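Local structure of malonyl-CoA decarboxylase (Rhodopseudomonas palustris, 4KSA) at residues S17-G22 / L224-L229; I178-T181 / I186-K189; Q359-Y364 / D391-L396. The protein probably catalyses the decarboxylation of malonyl-CoA to acetyl-CoA and carbon dioxide. All coordinates share one frame; numbering follows the deposited sequence.

Interactions 1 and 2 are neighbours on one side of the chain's centre. Their centres lie about 14 Å apart, and both are partly buried. Helix 184-193 joins them: it carries residues 186-189, and its I186 and K189 pack on D226. K189 NZ also makes a weak ion pair of 3.3 Å with E227 OE1. Interaction 3 is buried, on the opposite side, about 41 Å from interaction 1, centre to centre. Interaction 2 begins at the end of strand 174-178 and interaction 3 includes part of strand 389-394, the two outermost strands of the sheet within this chain. Methyls meet methyls in all three. Interaction 1 adds carbonyls and a carboxylate, interaction 2 a carbonyl and an indole.

Interaction 1 of 3, residues S17-G22 / L224-L229; sequences SLTERG and LVDEPL
A type II beta turn, L224 to E227, places V225 and D226 against L18 and T19 of helix 6-22. The turn is closed by the bond from E227 N to L224 O (3.1 Å). V225 points at the helix and does most of the touching. Its CG2 lies 3.4 Å from L18 O and 4.0 Å from T19 CA. Its other methyl, CG1, meets T19 CG2 at 4.0 Å. L18 O is already the acceptor for G22 N within the helix (3.3 Å), so the valine methyl packs beside a carbonyl that has its own partner.

The turn lies between strands 214-220 and 230-237, antiparallel neighbours in the mixed sheet of the C-terminal domain. The contact therefore joins the first helix of the chain to the sheet domain. The same helix also reaches a second subunit: L18 packs on V174 there, and R21 NH1 bonds to L173 O there.

T19 turns its methyl to the loop. CG2 is trans to the residue's own N, while OG1 sits beside that N (chi1 -52°) and bonds back to F15 O. D226 is the third residue of the turn and has a positive phi of 62°. Its side chain crosses that of T19 at about a right angle and brings OD2 to 3.7 Å from T19 CG2. Shortening V225 to an alanine would probably open a gap beside L18 O and leave the T19 methyl without its apolar mate. The D226 carboxylate is paired with charge next to the helix, through a salt bridge from OD1 to R23 NE.

Interaction 2 of 3, residues I178-T181 / I186-K189; sequences IDWT and ILEK
L187 on helix 184-193 packs into the loop that leads to that helix from strand 174-178, a strand-loop-helix connection within the sheet domain. The tight part is the fork of L187. CD2 meets I178 CG2 at 3.8 Å, and the two side chains run past each other in opposite directions. CD1 comes to 4.0 Å from W180 CE3, at a slant to the indole. D179 O lies 3.7 Å from both L187 CD1 and L187 CD2, so the fork straddles this carbonyl oxygen. L187 CG is trans to its own carbonyl carbon (chi1 -75°), which swings the fork to the loop. W202 and L205 of helix 202-209 also pack on it.

The other side, partly exposed, is looser toward the helix but partly covered by neighbouring subunits. The side chains of D179 and T181 start out away from the helix. T181 takes almost no part here, yet packs on R6 of the fourth subunit. W180 looks to another chain: its NE1 bonds to E188 OE1 of the third subunit. On the outer side an Asx turn shapes the loop. D179 OD1 accepts from T181 N and, on its syn lone pair, from T181 OG1 at 2.7 Å.

Interaction 3 of 3, residues Q359-Y364 / D391-L396; sequences QLAAAY and DRLNFL
L393 holds its CG trans to its own carbonyl carbon (chi1 -50°), and CD1 trans to CA (chi2 -175°). The side chain is thus extended, and CD1 reaches across to helix 347-367. There it meets A361 CB at 4.1 Å, methyl to methyl. The same CD1 lies 4.3 Å from A362 N, so it rests over the helix backbone next to the alanine. Both A361 and L393 point toward the other segment. Their CA atoms are 8.0 Å apart; the leucine reaches about half-way, and the A361 methyl meets it.

The contact is a helix packed on one face of the sheet at one of its two outermost strands within this chain, 389-394. L358 and F365 of the same helix and V412 of the adjoining strand 411-416 also touch L393. On the helix, A361 packs on F311 and A362 on V444, so both small residues also have apolar neighbours from elsewhere in the fold. D391 and R392 both lie opposite N413 in a classic beta bulge.

The polar side chains of the strand leave by its other face. R392 NH2 donates to N394 OD1 at 3.2 Å, with a nearly straight N-H...O angle of 163°. The bond lies in the guanidinium plane and in the carbonyl plane of the amide, on a lone pair. N394 ND2 in turn bonds to N413 OD1. With both ends of the amide engaged, its rotation is probably fixed.

The two faces of the strand thus differ in chemistry. The helix side has neither charge nor a polar bond between the two segments. Its hold probably comes from apolar packing, and the small A361 side chain lets L393 CD1 come close to the helix backbone.

Interaction 1 of 3, residues S17-G22 / L224-L229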
# COMPACT_ATOMS: atom_id res chain seq x y z
N SER A 17 -4.82 5.58 -4.40
CA SER A 17 -5.77 5.37 -5.48
C SER A 17 -5.91 6.67 -6.28
O SER A 17 -5.82 6.67 -7.50
CB SER A 17 -7.13 4.96 -4.90
OG SER A 17 -7.03 3.77 -4.14
N LEU A 18 -6.12 7.78 -5.56
CA LEU A 18 -6.28 9.10 -6.17
C LEU A 18 -4.99 9.55 -6.85
O LEU A 18 -4.99 10.53 -7.61
CB LEU A 18 -6.66 10.14 -5.09
CG LEU A 18 -7.76 9.77 -4.09
CD1 LEU A 18 -7.87 10.83 -2.99
CD2 LEU A 18 -9.07 9.60 -4.85
N THR A 19 -3.90 8.85 -6.58
CA THR A 19 -2.62 9.20 -7.18
C THR A 19 -2.50 8.52 -8.53
O THR A 19 -2.23 9.17 -9.53
CB THR A 19 -1.43 8.78 -6.29
OG1 THR A 19 -1.62 9.30 -4.97
CG2 THR A 19 -0.11 9.34 -6.86
N GLU A 20 -2.70 7.20 -8.56
CA GLU A 20 -2.62 6.50 -9.83
C GLU A 20 -3.72 7.00 -10.75
O GLU A 20 -3.51 7.13 -11.96
CB GLU A 20 -2.69 4.98 -9.65
CG GLU A 20 -3.53 4.51 -8.49
CD GLU A 20 -3.52 3.00 -8.38
OE1 GLU A 20 -4.00 2.34 -9.33
OE2 GLU A 20 -3.02 2.47 -7.36
N ARG A 21 -4.89 7.30 -10.19
CA ARG A 21 -5.98 7.84 -11.00
C ARG A 21 -5.47 9.12 -11.65
O ARG A 21 -5.66 9.35 -12.85
CB ARG A 21 -7.19 8.16 -10.12
CG ARG A 21 -8.27 8.99 -10.82
CD ARG A 21 -9.39 9.35 -9.85
NE ARG A 21 -9.95 8.15 -9.23
CZ ARG A 21 -10.75 8.15 -8.17
NH1 ARG A 21 -11.11 9.30 -7.59
NH2 ARG A 21 -11.20 7.00 -7.69
N GLY A 22 -4.81 9.95 -10.85
CA GLY A 22 -4.27 11.22 -11.32
C GLY A 22 -2.99 11.07 -12.13
O GLY A 22 -2.48 12.05 -12.67
N LEU A 224 -3.25 18.28 -5.36
CA LEU A 224 -2.24 18.45 -6.38
C LEU A 224 -1.32 17.25 -6.32
O LEU A 224 -0.24 17.29 -5.74
CB LEU A 224 -1.44 19.72 -6.15
CG LEU A 224 -2.21 21.02 -6.31
CD1 LEU A 224 -1.28 22.18 -6.02
CD2 LEU A 224 -2.77 21.11 -7.74
N VAL A 225 -1.79 16.18 -6.94
CA VAL A 225 -1.08 14.92 -7.00
C VAL A 225 0.36 15.02 -7.48
O VAL A 225 0.65 15.72 -8.45
CB VAL A 225 -1.85 13.92 -7.90
CG1 VAL A 225 -0.89 12.91 -8.52
CG2 VAL A 225 -2.92 13.20 -7.05
N ASP A 226 1.25 14.31 -6.79
CA ASP A 226 2.67 14.27 -7.09
C ASP A 226 3.35 15.61 -6.98
O ASP A 226 4.47 15.76 -7.44
CB ASP A 226 2.90 13.70 -8.50
CG ASP A 226 2.74 12.19 -8.55
OD1 ASP A 226 2.59 11.64 -9.67
OD2 ASP A 226 2.77 11.55 -7.48
N GLU A 227 2.71 16.58 -6.36
CA GLU A 227 3.30 17.90 -6.30
C GLU A 227 3.77 18.34 -4.90
O GLU A 227 2.97 18.49 -3.98
CB GLU A 227 2.30 18.90 -6.89
CG GLU A 227 2.91 20.22 -7.28
CD GLU A 227 3.91 20.10 -8.40
OE1 GLU A 227 3.49 19.83 -9.55
OE2 GLU A 227 5.13 20.27 -8.13
N PRO A 228 5.10 18.52 -4.73
CA PRO A 228 5.61 18.95 -3.41
C PRO A 228 5.32 20.45 -3.18
O PRO A 228 5.94 21.31 -3.80
CB PRO A 228 7.11 18.62 -3.50
CG PRO A 228 7.42 18.82 -4.92
CD PRO A 228 6.21 18.21 -5.64
N LEU A 229 4.37 20.75 -2.30
CA LEU A 229 3.98 22.12 -2.02
C LEU A 229 5.05 22.90 -1.25
O LEU A 229 5.46 24.00 -1.64
CB LEU A 229 2.67 22.12 -1.25
CG LEU A 229 1.61 21.25 -1.91
CD1 LEU A 229 0.27 21.46 -1.23
CD2 LEU A 229 1.54 21.57 -3.40

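Interaction 2 of 3, residues I178-T181 / I186-K189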
# COMPACT_ATOMS: atom_id res chain seq x y z
N ILE A 178 12.24 13.08 0.74
CA ILE A 178 12.55 13.09 -0.67
C ILE A 178 13.99 12.64 -0.85
O ILE A 178 14.93 13.23 -0.30
CB ILE A 178 12.35 14.51 -1.25
CG1 ILE A 178 10.87 14.88 -1.13
CG2 ILE A 178 12.87 14.58 -2.67
CD1 ILE A 178 10.52 16.20 -1.70
N ASP A 179 14.16 11.56 -1.59
CA ASP A 179 15.47 11.02 -1.82
C ASP A 179 15.49 10.27 -3.15
O ASP A 179 14.56 10.41 -3.95
CB ASP A 179 15.88 10.09 -0.67
CG ASP A 179 14.88 8.97 -0.44
OD1 ASP A 179 14.57 8.26 -1.42
OD2 ASP A 179 14.40 8.80 0.71
N TRP A 180 16.54 9.49 -3.35
CA TRP A 180 16.73 8.72 -4.57
C TRP A 180 15.69 7.62 -4.77
O TRP A 180 15.55 7.07 -5.87
CB TRP A 180 18.15 8.12 -4.59
CG TRP A 180 18.65 7.84 -5.98
CD1 TRP A 180 19.14 6.66 -6.46
CD2 TRP A 180 18.68 8.77 -7.07
NE1 TRP A 180 19.47 6.80 -7.79
CE2 TRP A 180 19.20 8.08 -8.19
CE3 TRP A 180 18.32 10.11 -7.21
CZ2 TRP A 180 19.37 8.69 -9.43
CZ3 TRP A 180 18.48 10.72 -8.45
CH2 TRP A 180 19.00 10.01 -9.55
N THR A 181 14.95 7.28 -3.71
CA THR A 181 13.91 6.27 -3.88
C THR A 181 12.60 6.95 -4.19
O THR A 181 11.57 6.28 -4.34
CB THR A 181 13.68 5.39 -2.65
OG1 THR A 181 12.94 6.12 -1.67
CG2 THR A 181 14.97 4.94 -2.09
N ILE A 186 8.51 13.06 -9.62
CA ILE A 186 8.51 14.03 -8.53
C ILE A 186 9.91 14.63 -8.45
O ILE A 186 10.06 15.83 -8.27
CB ILE A 186 8.16 13.39 -7.17
CG1 ILE A 186 6.69 12.95 -7.16
CG2 ILE A 186 8.48 14.36 -6.05
CD1 ILE A 186 6.28 12.07 -5.97
N LEU A 187 10.94 13.80 -8.61
CA LEU A 187 12.30 14.31 -8.55
C LEU A 187 12.57 15.32 -9.66
O LEU A 187 13.34 16.25 -9.48
CB LEU A 187 13.33 13.17 -8.62
CG LEU A 187 13.44 12.39 -7.31
CD1 LEU A 187 14.52 11.37 -7.48
CD2 LEU A 187 13.77 13.30 -6.13
N GLU A 188 11.91 15.13 -10.79
CA GLU A 188 12.08 16.02 -11.93
C GLU A 188 11.62 17.42 -11.55
O GLU A 188 12.30 18.40 -11.81
CB GLU A 188 11.28 15.48 -13.12
CG GLU A 188 11.49 16.20 -14.43
CD GLU A 188 11.01 15.37 -15.63
OE1 GLU A 188 11.86 14.76 -16.32
OE2 GLU A 188 9.78 15.32 -15.87
N LYS A 189 10.45 17.50 -10.92
CA LYS A 189 9.92 18.78 -10.49
C LYS A 189 10.89 19.40 -9.48
O LYS A 189 11.15 20.59 -9.53
CB LYS A 189 8.56 18.61 -9.83
CG LYS A 189 7.48 17.96 -10.69
CD LYS A 189 6.24 17.72 -9.85
CE LYS A 189 5.22 16.85 -10.55
NZ LYS A 189 4.48 17.53 -11.65

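Interaction 3 of 3, residues Q359-Y364 / D391-L396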
# COMPACT_ATOMS: atom_id res chain seq x y z
N GLN A 359 22.11 45.11 17.29
CA GLN A 359 21.18 45.76 18.19
C GLN A 359 19.98 46.34 17.44
O GLN A 359 18.89 46.41 17.98
CB GLN A 359 21.89 46.87 18.96
CG GLN A 359 21.04 47.46 20.06
CD GLN A 359 21.60 48.77 20.55
OE1 GLN A 359 22.71 48.83 21.09
NE2 GLN A 359 20.82 49.85 20.36
N LEU A 360 20.20 46.75 16.20
CA LEU A 360 19.11 47.28 15.40
C LEU A 360 18.25 46.09 14.98
O LEU A 360 17.01 46.17 14.97
CB LEU A 360 19.66 47.99 14.16
CG LEU A 360 20.24 49.38 14.42
CD1 LEU A 360 20.89 49.91 13.15
CD2 LEU A 360 19.11 50.29 14.88
N ALA A 361 18.91 44.99 14.63
CA ALA A 361 18.22 43.79 14.23
C ALA A 361 17.25 43.35 15.32
O ALA A 361 16.12 42.98 15.04
CB ALA A 361 19.21 42.69 13.94
N ALA A 362 17.69 43.43 16.57
CA ALA A 362 16.85 43.04 17.69
C ALA A 362 15.55 43.85 17.77
O ALA A 362 14.48 43.31 18.03
CB ALA A 362 17.62 43.17 18.99
N ALA A 363 15.63 45.16 17.55
CA ALA A 363 14.43 45.98 17.60
C ALA A 363 13.58 45.59 16.39
O ALA A 363 12.35 45.56 16.48
CB ALA A 363 14.79 47.46 17.54
N TYR A 364 14.24 45.30 15.28
CA TYR A 364 13.55 44.87 14.07
C TYR A 364 12.69 43.64 14.43
O TYR A 364 11.46 43.68 14.40
CB TYR A 364 14.58 44.50 13.00
CG TYR A 364 14.00 43.87 11.77
CD1 TYR A 364 13.05 44.53 11.00
CD2 TYR A 364 14.42 42.61 11.35
CE1 TYR A 364 12.53 43.96 9.83
CE2 TYR A 364 13.91 42.02 10.18
CZ TYR A 364 12.97 42.71 9.43
OH TYR A 364 12.48 42.16 8.27
N ASP A 391 16.57 32.39 18.59
CA ASP A 391 17.71 32.03 19.42
C ASP A 391 19.06 32.75 19.26
O ASP A 391 19.77 32.93 20.25
CB ASP A 391 17.94 30.52 19.30
CG ASP A 391 18.52 29.91 20.56
OD1 ASP A 391 17.91 30.06 21.64
OD2 ASP A 391 19.59 29.25 20.46
N ARG A 392 19.43 33.16 18.06
CA ARG A 392 20.69 33.85 17.89
C ARG A 392 20.78 34.64 16.59
O ARG A 392 20.25 34.21 15.58
CB ARG A 392 21.86 32.86 17.96
CG ARG A 392 22.97 33.14 16.96
CD ARG A 392 24.33 32.73 17.48
NE ARG A 392 24.31 31.38 18.05
CZ ARG A 392 24.59 30.27 17.37
NH1 ARG A 392 24.53 29.09 18.00
NH2 ARG A 392 24.94 30.33 16.09
N LEU A 393 21.46 35.78 16.64
CA LEU A 393 21.63 36.63 15.46
C LEU A 393 23.04 36.39 14.93
O LEU A 393 24.00 36.56 15.66
CB LEU A 393 21.43 38.09 15.85
CG LEU A 393 20.16 38.39 16.65
CD1 LEU A 393 20.02 39.88 16.88
CD2 LEU A 393 18.95 37.87 15.90
N ASN A 394 23.15 36.01 13.67
CA ASN A 394 24.46 35.72 13.11
C ASN A 394 25.01 36.80 12.20
O ASN A 394 24.83 36.74 10.99
CB ASN A 394 24.42 34.40 12.34
CG ASN A 394 24.01 33.24 13.21
OD1 ASN A 394 24.68 32.92 14.19
ND2 ASN A 394 22.90 32.60 12.86
N PHE A 395 25.71 37.77 12.79
CA PHE A 395 26.30 38.85 12.00
C PHE A 395 27.19 38.23 10.92
O PHE A 395 27.96 37.31 11.19
CB PHE A 395 27.13 39.77 12.90
CG PHE A 395 27.63 41.01 12.20
CD1 PHE A 395 26.76 42.07 11.94
CD2 PHE A 395 28.94 41.08 11.74
CE1 PHE A 395 27.20 43.19 11.23
CE2 PHE A 395 29.38 42.20 11.02
CZ PHE A 395 28.51 43.25 10.77
N LEU A 396 27.07 38.74 9.70
CA LEU A 396 27.87 38.25 8.58
C LEU A 396 27.82 36.74 8.36
O LEU A 396 28.84 36.11 8.09
CB LEU A 396 29.32 38.71 8.74
CG LEU A 396 29.56 40.18 8.37
CD1 LEU A 396 31.02 40.58 8.60
CD2 LEU A 396 29.19 40.36 6.92